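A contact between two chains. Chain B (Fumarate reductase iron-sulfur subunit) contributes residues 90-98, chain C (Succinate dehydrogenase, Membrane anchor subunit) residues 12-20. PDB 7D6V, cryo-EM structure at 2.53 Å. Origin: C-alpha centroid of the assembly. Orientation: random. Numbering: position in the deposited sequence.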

# COMPACT_ATOMS: atom_id res chain seq x y z
N THR B 90 15.67 -5.47 14.19
CA THR B 90 16.65 -4.44 13.88
C THR B 90 16.09 -3.53 12.80
O THR B 90 15.17 -3.91 12.07
CB THR B 90 17.98 -5.05 13.40
OG1 THR B 90 17.83 -5.56 12.07
CG2 THR B 90 18.44 -6.16 14.32
N PRO B 91 16.62 -2.31 12.68
CA PRO B 91 16.20 -1.43 11.58
C PRO B 91 16.74 -1.92 10.25
O PRO B 91 17.54 -2.85 10.16
CB PRO B 91 16.80 -0.08 11.96
CG PRO B 91 17.97 -0.43 12.80
CD PRO B 91 17.57 -1.64 13.58
N LEU B 92 16.25 -1.29 9.18
CA LEU B 92 16.77 -1.56 7.85
C LEU B 92 18.25 -1.23 7.78
O LEU B 92 18.69 -0.18 8.25
CB LEU B 92 15.99 -0.75 6.81
CG LEU B 92 14.47 -0.93 6.79
CD1 LEU B 92 13.86 -0.10 5.68
CD2 LEU B 92 14.11 -2.39 6.61
N ARG B 93 19.03 -2.13 7.19
CA ARG B 93 20.48 -2.03 7.19
C ARG B 93 21.04 -1.38 5.93
O ARG B 93 22.26 -1.32 5.78
CB ARG B 93 21.11 -3.41 7.38
CG ARG B 93 20.98 -3.95 8.78
CD ARG B 93 21.65 -5.31 8.91
NE ARG B 93 23.06 -5.19 9.25
CZ ARG B 93 23.90 -6.21 9.31
NH1 ARG B 93 23.47 -7.44 9.07
NH2 ARG B 93 25.17 -6.01 9.63
N THR B 94 20.19 -0.91 5.02
CA THR B 94 20.65 -0.24 3.81
C THR B 94 20.67 1.28 3.94
O THR B 94 21.46 1.94 3.26
CB THR B 94 19.77 -0.64 2.62
OG1 THR B 94 19.71 -2.06 2.54
CG2 THR B 94 20.33 -0.10 1.32
N PHE B 95 19.85 1.84 4.81
CA PHE B 95 19.70 3.28 4.94
C PHE B 95 20.32 3.76 6.25
O PHE B 95 20.48 2.98 7.19
CB PHE B 95 18.22 3.66 4.87
CG PHE B 95 17.53 3.14 3.65
CD1 PHE B 95 17.89 3.58 2.39
CD2 PHE B 95 16.53 2.18 3.76
CE1 PHE B 95 17.26 3.09 1.27
CE2 PHE B 95 15.90 1.69 2.63
CZ PHE B 95 16.27 2.15 1.39
N PRO B 96 20.71 5.03 6.32
CA PRO B 96 21.27 5.55 7.58
C PRO B 96 20.25 5.47 8.70
O PRO B 96 19.06 5.72 8.51
CB PRO B 96 21.62 7.00 7.24
CG PRO B 96 21.69 7.05 5.76
CD PRO B 96 20.70 6.05 5.27
N VAL B 97 20.74 5.12 9.89
CA VAL B 97 19.88 4.90 11.04
C VAL B 97 19.61 6.23 11.73
O VAL B 97 20.53 7.00 12.00
CB VAL B 97 20.52 3.88 12.01
CG1 VAL B 97 21.93 4.30 12.40
CG2 VAL B 97 19.66 3.71 13.24
N MET B 98 18.33 6.52 11.96
CA MET B 98 17.97 7.67 12.78
C MET B 98 18.06 7.33 14.26
O MET B 98 18.85 7.92 15.00
CB MET B 98 16.56 8.16 12.43
CG MET B 98 16.47 9.04 11.21
SD MET B 98 14.76 9.37 10.75
CE MET B 98 14.98 10.56 9.44
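Chain C, residues 12-20: GVFSPRRAQ

The most unusual feature of this contact is how little formal bonding joins these two stretches: two weak hydrogen bonds, each ending on a backbone carbonyl, accompany 535 Å² of buried surface. Chain C has no regular helix or strand here. A type I turn from Ser15(C) to Arg18(C), with a weak bond from Arg18(C) N to Ser15(C) O (3.4 Å), leads into an extended segment at Arg18(C) and Ala19(C). That segment runs in the same direction as chain B, Arg18(C) lying beside Pro96(B) (CA to CA 4.8 Å) and Ala19(C) beside Val97(B) (CA to CA 5.5 Å).

Arg17(C) O receives the weak bond from Val97(B) N at 3.4 Å and lies 3.5 Å from Pro96(B) CA in a CA-H...O contact; proline, lacking an amide hydrogen, can still offer this one. Arg18(C) is long enough to reach back along chain B, where NH1 bonds weakly to Arg93(B) O (3.3 Å) and one guanidinium face meets Thr94(B) O, 3.4 Å from CZ. The CA-to-CB bond of Arg93(B) points sideways, but the end of its side chain comes up to Val13(C), whose CG2 covers one face of its guanidinium, 3.5 Å from NH2. The small Ala19(C) suits close packing: its CB lies 4.0 Å from Pro91(B) CG and 4.1 Å from Val97(B) CB, forming an apolar patch.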

# COMPACT_ATOMS: atom_id res chain seq x y z
N GLY C 12 29.64 -2.61 2.92
CA GLY C 12 28.21 -2.56 2.65
C GLY C 12 27.27 -2.32 3.81
O GLY C 12 26.57 -1.31 3.83
N VAL C 13 27.27 -3.20 4.80
CA VAL C 13 26.48 -3.01 6.00
C VAL C 13 27.33 -2.61 7.18
O VAL C 13 26.80 -2.37 8.27
CB VAL C 13 25.64 -4.27 6.34
CG1 VAL C 13 24.62 -4.53 5.26
CG2 VAL C 13 26.55 -5.47 6.51
N PHE C 14 28.65 -2.53 6.99
CA PHE C 14 29.58 -2.06 7.99
C PHE C 14 30.04 -0.64 7.69
O PHE C 14 31.03 -0.18 8.26
CB PHE C 14 30.76 -3.03 8.07
CG PHE C 14 30.34 -4.47 8.00
CD1 PHE C 14 29.68 -5.06 9.06
CD2 PHE C 14 30.57 -5.22 6.86
CE1 PHE C 14 29.28 -6.38 9.00
CE2 PHE C 14 30.17 -6.54 6.79
CZ PHE C 14 29.53 -7.12 7.86
N SER C 15 29.33 0.05 6.81
CA SER C 15 29.58 1.44 6.49
C SER C 15 29.33 2.31 7.72
O SER C 15 28.57 1.94 8.61
CB SER C 15 28.68 1.87 5.34
OG SER C 15 28.94 1.12 4.18
N PRO C 16 29.97 3.48 7.78
CA PRO C 16 29.89 4.30 9.01
C PRO C 16 28.49 4.74 9.39
O PRO C 16 28.18 4.81 10.59
CB PRO C 16 30.79 5.49 8.68
CG PRO C 16 31.73 4.99 7.66
CD PRO C 16 30.94 4.04 6.82
N ARG C 17 27.63 5.05 8.42
CA ARG C 17 26.32 5.61 8.73
C ARG C 17 25.24 4.57 8.99
O ARG C 17 24.15 4.93 9.44
CB ARG C 17 25.85 6.53 7.59
CG ARG C 17 26.68 7.78 7.41
CD ARG C 17 26.17 8.58 6.22
NE ARG C 17 24.81 9.07 6.45
CZ ARG C 17 24.50 10.21 7.05
NH1 ARG C 17 23.24 10.56 7.21
NH2 ARG C 17 25.47 11.00 7.50
N ARG C 18 25.51 3.30 8.72
CA ARG C 18 24.49 2.28 8.88
C ARG C 18 24.54 1.70 10.29
O ARG C 18 25.54 1.80 11.00
CB ARG C 18 24.68 1.19 7.83
CG ARG C 18 24.76 1.75 6.43
CD ARG C 18 24.54 0.70 5.38
NE ARG C 18 24.81 1.19 4.04
CZ ARG C 18 24.52 0.52 2.94
NH1 ARG C 18 23.95 -0.67 3.02
NH2 ARG C 18 24.81 1.03 1.75
N ALA C 19 23.42 1.11 10.70
CA ALA C 19 23.27 0.63 12.07
C ALA C 19 24.33 -0.41 12.40
O ALA C 19 24.66 -1.27 11.59
CB ALA C 19 21.87 0.06 12.28
N GLN C 20 24.87 -0.31 13.61
CA GLN C 20 26.03 -1.08 14.05
C GLN C 20 25.60 -2.50 14.39
O GLN C 20 25.28 -2.83 15.53
CB GLN C 20 26.68 -0.40 15.24
CG GLN C 20 28.00 -0.99 15.67
CD GLN C 20 28.74 -0.08 16.62
OE1 GLN C 20 28.92 -0.40 17.79
NE2 GLN C 20 29.18 1.07 16.12